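Local coordinates for protein anastral spindle 2, SAS 4 (Drosophila melanogaster, PDB 4BY2) that probably acts as a tubulin-binding molecular adaptor in centriole assembly, represented here by the Sas-4 TCP domain fused to the proline-rich motif of Ana2, at residues A[171-176]-A[181-186]; A[78-81]-A[85-88]; A[152-155]-A[159-162]. All coordinates share one frame; numbering follows the deposited sequence.

Interaction 1 of 3, residues A[171-176]-A[181-186]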
# COMPACT_ATOMS: atom_id res chain seq x y z
N LEU A 171 5.22 0.38 22.18
CA LEU A 171 6.03 0.76 21.03
C LEU A 171 5.61 0.06 19.73
O LEU A 171 5.32 0.73 18.74
CB LEU A 171 7.52 0.50 21.32
CG LEU A 171 8.50 1.16 20.38
CD1 LEU A 171 9.03 2.46 20.97
CD2 LEU A 171 9.64 0.23 20.04
N GLU A 172 5.61 -1.29 19.72
CA GLU A 172 5.26 -2.12 18.57
C GLU A 172 4.54 -3.39 19.02
O GLU A 172 4.84 -3.93 20.09
CB GLU A 172 6.53 -2.52 17.78
CG GLU A 172 7.12 -1.43 16.90
CD GLU A 172 8.62 -1.53 16.65
OE1 GLU A 172 9.17 -2.65 16.73
OE2 GLU A 172 9.24 -0.48 16.37
N GLU A 173 3.60 -3.88 18.19
CA GLU A 173 2.84 -5.10 18.43
C GLU A 173 3.10 -6.11 17.33
O GLU A 173 3.21 -5.74 16.16
CB GLU A 173 1.35 -4.83 18.58
CG GLU A 173 0.95 -4.49 20.00
CD GLU A 173 -0.54 -4.26 20.20
OE1 GLU A 173 -1.08 -3.30 19.60
OE2 GLU A 173 -1.16 -5.03 20.96
N TRP A 174 3.21 -7.39 17.70
CA TRP A 174 3.50 -8.48 16.78
C TRP A 174 2.49 -9.62 16.88
O TRP A 174 2.13 -10.02 17.98
CB TRP A 174 4.91 -9.02 17.03
CG TRP A 174 6.00 -8.16 16.45
CD1 TRP A 174 6.63 -7.11 17.06
CD2 TRP A 174 6.61 -8.30 15.16
NE1 TRP A 174 7.60 -6.59 16.23
CE2 TRP A 174 7.61 -7.31 15.06
CE3 TRP A 174 6.41 -9.18 14.08
CZ2 TRP A 174 8.40 -7.17 13.92
CZ3 TRP A 174 7.20 -9.04 12.95
CH2 TRP A 174 8.18 -8.04 12.88
N ARG A 175 2.06 -10.14 15.72
CA ARG A 175 1.13 -11.26 15.62
C ARG A 175 1.74 -12.30 14.68
O ARG A 175 1.84 -12.06 13.47
CB ARG A 175 -0.26 -10.81 15.15
CG ARG A 175 -1.03 -10.03 16.20
CD ARG A 175 -2.52 -9.98 15.91
NE ARG A 175 -3.25 -9.19 16.90
CZ ARG A 175 -3.76 -9.66 18.03
NH1 ARG A 175 -3.63 -10.95 18.34
NH2 ARG A 175 -4.40 -8.86 18.87
N TYR A 176 2.20 -13.43 15.24
CA TYR A 176 2.86 -14.51 14.51
C TYR A 176 1.88 -15.54 13.92
O TYR A 176 0.71 -15.56 14.31
CB TYR A 176 3.93 -15.19 15.39
CG TYR A 176 5.02 -14.23 15.85
CD1 TYR A 176 4.89 -13.52 17.03
CD2 TYR A 176 6.17 -14.04 15.09
CE1 TYR A 176 5.87 -12.62 17.45
CE2 TYR A 176 7.16 -13.15 15.50
CZ TYR A 176 7.01 -12.44 16.69
OH TYR A 176 7.98 -11.57 17.10
N HIS A 181 1.17 -13.38 20.36
CA HIS A 181 1.00 -11.93 20.35
C HIS A 181 2.00 -11.24 21.29
O HIS A 181 1.84 -11.31 22.52
CB HIS A 181 -0.46 -11.54 20.64
CG HIS A 181 -0.74 -10.07 20.66
ND1 HIS A 181 -0.43 -9.26 19.58
CD2 HIS A 181 -1.33 -9.31 21.61
CE1 HIS A 181 -0.82 -8.04 19.92
NE2 HIS A 181 -1.37 -8.02 21.13
N LEU A 182 3.03 -10.60 20.71
CA LEU A 182 4.06 -9.89 21.46
C LEU A 182 3.78 -8.39 21.48
O LEU A 182 3.55 -7.79 20.44
CB LEU A 182 5.46 -10.19 20.88
CG LEU A 182 6.67 -9.40 21.43
CD1 LEU A 182 6.93 -9.70 22.91
CD2 LEU A 182 7.91 -9.67 20.62
N VAL A 183 3.81 -7.79 22.68
CA VAL A 183 3.57 -6.36 22.89
C VAL A 183 4.81 -5.73 23.53
O VAL A 183 5.11 -5.98 24.69
CB VAL A 183 2.28 -6.06 23.72
CG1 VAL A 183 1.99 -4.56 23.75
CG2 VAL A 183 1.08 -6.83 23.19
N GLN A 184 5.54 -4.92 22.74
CA GLN A 184 6.72 -4.19 23.20
C GLN A 184 6.22 -2.84 23.73
O GLN A 184 5.37 -2.22 23.11
CB GLN A 184 7.72 -4.00 22.04
CG GLN A 184 8.98 -3.18 22.38
CD GLN A 184 9.90 -3.85 23.37
OE1 GLN A 184 10.60 -4.82 23.05
NE2 GLN A 184 9.94 -3.34 24.58
N LEU A 185 6.72 -2.42 24.90
CA LEU A 185 6.33 -1.16 25.55
C LEU A 185 7.42 -0.10 25.35
O LEU A 185 8.56 -0.45 25.01
CB LEU A 185 6.05 -1.38 27.06
CG LEU A 185 4.79 -2.16 27.53
CD1 LEU A 185 3.49 -1.50 27.12
CD2 LEU A 185 4.81 -3.63 27.15
N ARG A 186 7.08 1.19 25.55
CA ARG A 186 8.00 2.32 25.41
C ARG A 186 9.10 2.29 26.48
O ARG A 186 10.27 2.51 26.16
CB ARG A 186 7.23 3.64 25.48
CG ARG A 186 8.00 4.87 24.99
CD ARG A 186 7.47 6.11 25.68
NE ARG A 186 7.93 7.35 25.05
CZ ARG A 186 7.30 8.52 25.17
NH1 ARG A 186 6.17 8.61 25.86
NH2 ARG A 186 7.78 9.60 24.56
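Fully trans at chi1 (180°), H181 sends its ring across toward strand 171-175, and R175, with CG turned beside its own backbone N and its chain straight from CG to NE, brings its guanidinium over one face of that ring. The planes are almost parallel (5°) and the centres lie 3.9 Å apart, which establishes a stack. The same ring is tied by its nitrogens. H181 ND1 donates to W174 O at 3.1 Å from above the carbonyl plane, while L182 N comes to that oxygen from the opposite face at 2.9 Å. H181 NE2 reaches E173 OE2 only weakly, at 3.0 Å; the carboxylate's stronger partner is K170, through a salt bridge. All this belongs to an antiparallel beta hairpin of the Sas-4 TCP domain, in which R175-H181 and E173-V183 are non-hydrogen-bonded pairs and W174-L182 is hydrogen-bonded, W174 N lying 2.8 Å from L182 O. Farther along, L171 and E172 both face Q184, a classic beta bulge: Q184 N bonds E172 O at 2.9 Å, whereas the bond from L171 N to Q184 O is weak. On the W174 face, L182 CB packs 4.1 Å from W174 CB, and L182 CD2 lies 4.0 Å from Y176 OH.

Interaction 2 of 3, residues A[78-81]-A[85-88]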
# COMPACT_ATOMS: atom_id res chain seq x y z
N ILE A 78 -5.57 9.37 -25.08
CA ILE A 78 -4.76 10.58 -25.23
C ILE A 78 -3.28 10.24 -25.27
O ILE A 78 -2.74 9.67 -24.32
CB ILE A 78 -5.08 11.69 -24.18
CG1 ILE A 78 -6.60 11.83 -23.92
CG2 ILE A 78 -4.45 13.03 -24.60
CD1 ILE A 78 -6.97 12.51 -22.60
N TRP A 79 -2.62 10.58 -26.39
CA TRP A 79 -1.19 10.37 -26.59
C TRP A 79 -0.47 11.68 -26.27
O TRP A 79 -0.75 12.71 -26.89
CB TRP A 79 -0.89 9.91 -28.02
CG TRP A 79 -1.48 8.58 -28.36
CD1 TRP A 79 -2.73 8.35 -28.87
CD2 TRP A 79 -0.84 7.31 -28.28
NE1 TRP A 79 -2.90 7.00 -29.09
CE2 TRP A 79 -1.75 6.34 -28.75
CE3 TRP A 79 0.44 6.89 -27.85
CZ2 TRP A 79 -1.44 4.98 -28.79
CZ3 TRP A 79 0.74 5.54 -27.90
CH2 TRP A 79 -0.19 4.60 -28.36
N TYR A 80 0.41 11.64 -25.27
CA TYR A 80 1.18 12.79 -24.81
C TYR A 80 2.58 12.84 -25.46
O TYR A 80 3.08 11.78 -25.86
CB TYR A 80 1.23 12.83 -23.27
CG TYR A 80 -0.11 13.17 -22.64
CD1 TYR A 80 -0.48 14.49 -22.42
CD2 TYR A 80 -1.00 12.16 -22.28
CE1 TYR A 80 -1.72 14.80 -21.85
CE2 TYR A 80 -2.24 12.47 -21.70
CZ TYR A 80 -2.59 13.79 -21.50
OH TYR A 80 -3.81 14.10 -20.94
N PRO A 81 3.21 14.04 -25.62
CA PRO A 81 4.53 14.10 -26.28
C PRO A 81 5.66 13.34 -25.58
O PRO A 81 6.54 12.81 -26.25
CB PRO A 81 4.83 15.60 -26.36
CG PRO A 81 3.51 16.28 -26.16
CD PRO A 81 2.75 15.39 -25.24
N LEU A 85 0.29 7.53 -22.34
CA LEU A 85 -0.97 7.17 -22.98
C LEU A 85 -2.07 7.11 -21.91
O LEU A 85 -2.10 6.19 -21.10
CB LEU A 85 -0.84 5.85 -23.77
CG LEU A 85 -2.12 5.25 -24.39
CD1 LEU A 85 -2.80 6.21 -25.37
CD2 LEU A 85 -1.82 3.92 -25.07
N LYS A 86 -2.96 8.12 -21.90
CA LYS A 86 -4.07 8.20 -20.96
C LYS A 86 -5.33 7.63 -21.62
O LYS A 86 -5.80 8.17 -22.61
CB LYS A 86 -4.29 9.65 -20.50
CG LYS A 86 -5.17 9.79 -19.26
CD LYS A 86 -5.68 11.22 -19.11
CE LYS A 86 -6.19 11.52 -17.72
NZ LYS A 86 -5.08 11.83 -16.78
N LYS A 87 -5.85 6.52 -21.07
CA LYS A 87 -7.06 5.88 -21.58
C LYS A 87 -8.23 6.17 -20.64
O LYS A 87 -8.14 5.88 -19.45
CB LYS A 87 -6.86 4.37 -21.78
CG LYS A 87 -5.96 4.02 -22.95
CD LYS A 87 -5.86 2.51 -23.17
CE LYS A 87 -6.87 1.99 -24.17
NZ LYS A 87 -6.70 0.53 -24.42
N ILE A 88 -9.31 6.76 -21.17
CA ILE A 88 -10.52 7.09 -20.41
C ILE A 88 -11.68 6.25 -20.94
O ILE A 88 -11.86 6.16 -22.16
CB ILE A 88 -10.85 8.62 -20.47
CG1 ILE A 88 -9.62 9.49 -20.14
CG2 ILE A 88 -12.04 8.96 -19.55
CD1 ILE A 88 -9.72 10.95 -20.58
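L85 meets W79 where the beta hairpin of strands 76-79 and 85-88, part of the extended antiparallel sheet of the Sas-4 TCP domain, approaches its turn. The pair is antiparallel and non-hydrogen-bonded, and its side chains share one face. In L85, chi1 of 174° sets CG beside its carbonyl carbon, and chi2 of 59° then turns CD1 over the indole: CD1 stands 3.6 Å from the centroid of the W79 five-membered ring and 15° off its normal, the geometry of a CH-pi contact. The other branch, L85 CD2, reaches the six-membered ring, 3.7 Å from W79 CH2. R67 on the adjoining strand makes a cation-pi contact with the same indole. The backbone at L85 adds a CA-H...O approach, CA lying 3.3 Å from I78 O.

K86 follows, on the opposite face, as the hydrogen-bonded partner of I78. I78 N donates to K86 O at 2.8 Å, and K86 N returns a bond to I78 O at 2.9 Å. Two apolar parts of the lysine are used: CB abuts the ring edge of Y80, in the ring plane and 3.7 Å from CE2, while CD packs against the end of I78. On the neighbouring strand 94-98, L95 and M97 also touch K86. At the far end I88 joins I78 on this face, and the two meet through their terminal methyls, I78 CD1 to I88 CD1 at 3.8 Å.

Interaction 3 of 3, residues A[152-155]-A[159-162]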
# COMPACT_ATOMS: atom_id res chain seq x y z
N GLU A 152 0.60 -1.16 9.37
CA GLU A 152 0.45 -2.60 9.51
C GLU A 152 1.22 -3.35 8.41
O GLU A 152 0.76 -3.42 7.27
CB GLU A 152 -1.04 -2.97 9.52
CG GLU A 152 -1.37 -4.23 10.30
CD GLU A 152 -2.83 -4.62 10.31
OE1 GLU A 152 -3.64 -3.90 10.95
OE2 GLU A 152 -3.17 -5.66 9.70
N ILE A 153 2.40 -3.89 8.76
CA ILE A 153 3.26 -4.64 7.83
C ILE A 153 2.96 -6.14 7.92
O ILE A 153 3.04 -6.72 9.00
CB ILE A 153 4.79 -4.36 8.04
CG1 ILE A 153 5.11 -2.86 8.33
CG2 ILE A 153 5.63 -4.91 6.87
CD1 ILE A 153 4.99 -1.83 7.16
N HIS A 154 2.62 -6.75 6.78
CA HIS A 154 2.34 -8.18 6.65
C HIS A 154 3.55 -8.82 5.95
O HIS A 154 3.67 -8.74 4.73
CB HIS A 154 1.05 -8.41 5.85
CG HIS A 154 -0.20 -8.06 6.60
ND1 HIS A 154 -1.11 -9.03 6.99
CD2 HIS A 154 -0.66 -6.85 7.01
CE1 HIS A 154 -2.08 -8.39 7.61
NE2 HIS A 154 -1.85 -7.08 7.65
N PHE A 155 4.46 -9.41 6.74
CA PHE A 155 5.69 -10.04 6.26
C PHE A 155 5.44 -11.36 5.50
O PHE A 155 4.40 -11.99 5.74
CB PHE A 155 6.68 -10.23 7.42
CG PHE A 155 7.25 -8.94 7.96
CD1 PHE A 155 8.35 -8.34 7.36
CD2 PHE A 155 6.67 -8.30 9.05
CE1 PHE A 155 8.86 -7.13 7.85
CE2 PHE A 155 7.18 -7.10 9.54
CZ PHE A 155 8.28 -6.52 8.93
N SER A 159 3.93 -13.14 9.58
CA SER A 159 4.03 -12.33 10.80
C SER A 159 3.55 -10.91 10.51
O SER A 159 3.88 -10.35 9.46
CB SER A 159 5.47 -12.30 11.32
OG SER A 159 5.93 -13.60 11.65
N ILE A 160 2.76 -10.33 11.43
CA ILE A 160 2.21 -8.99 11.28
C ILE A 160 2.79 -8.03 12.33
O ILE A 160 2.74 -8.33 13.52
CB ILE A 160 0.64 -9.00 11.27
CG1 ILE A 160 0.08 -9.98 10.21
CG2 ILE A 160 0.07 -7.59 11.05
CD1 ILE A 160 -1.27 -10.61 10.56
N LYS A 161 3.31 -6.88 11.87
CA LYS A 161 3.87 -5.83 12.73
C LYS A 161 2.90 -4.64 12.74
O LYS A 161 2.62 -4.06 11.69
CB LYS A 161 5.27 -5.41 12.25
CG LYS A 161 6.02 -4.46 13.17
CD LYS A 161 7.30 -3.96 12.51
CE LYS A 161 8.03 -2.95 13.36
NZ LYS A 161 9.26 -2.46 12.68
N ILE A 162 2.37 -4.30 13.93
CA ILE A 162 1.43 -3.19 14.12
C ILE A 162 2.13 -2.07 14.89
O ILE A 162 2.73 -2.33 15.94
CB ILE A 162 0.09 -3.65 14.80
CG1 ILE A 162 -0.48 -4.93 14.16
CG2 ILE A 162 -0.96 -2.53 14.80
CD1 ILE A 162 -0.29 -6.21 14.97
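F155 and K161 mark the more enclosed half of this contact, which is the beta hairpin of strands 151-154 and 160-163 in the Sas-4 TCP domain. The segment axes run at 170° to each other, essentially antiparallel. I153-K161 is the hydrogen-bonded pair, with I153 N to K161 O and K161 N to I153 O both 2.9 Å. Two residues on, F155 N donates to S159 O, also at 2.9 Å, extending the pairing past the strand ends. The F155 ring presents its edge to the second segment: S159 O and K161 CB lie near the ring plane, CB being 3.7 Å from CE2. I153 CG2 sits over one ring face, toward the rim. I153, F155 and S159 are all buried, and W174 and Y176 of the following hairpin touch S159, while S21 of the fused Ana2 portion lies against I153.

The opposite face, carried by E152, H154, I160 and I162, is partly exposed and mixes charge with aliphatic carbon. I160 sets CG1 beside its backbone N (chi1 -53°), which places that carbon over one face of the H154 imidazole, 3.9 Å from its centroid and 27° off the normal, a CH-pi contact displaced toward the rim. Its other branch turns to the glutamate, I160 CG2 lying 3.7 Å from E152 CG, and I162 CG1 flanks the same methylene more loosely at 4.0 Å. From the adjacent strand 142-145, H144 meets the H154 ring, and R146, just past that strand, forms a long, weak ion pair with E152. Within its own strand a further bond restrains the imidazole's rotation: H154 NE2 donates to the anti lone pair of E152 OE2 at 2.8 Å, the oxygen tilted a little out of the ring plane.

How the interactions relate
All three contacts are beta hairpins of the Sas-4 part, placed in series along a run of antiparallel strands whose spatial order follows the chain. Interactions 3 and 1 are close, with centres 11 Å apart, because strands 160-163 and 170-175 are neighbours: E173 O lies 2.8 Å from I162 N and R175 O 2.8 Å from I160 N, both probable hydrogen bonds, and Y176 CD2 packs 3.5 Å from S159 OG. Interaction 2 lies on the opposite side of the chain's centre, its nearest atoms about 29 Å from interaction 3 and about 38 Å from interaction 1. These separations document an elongated domain, with interaction 3 the nearest to its middle.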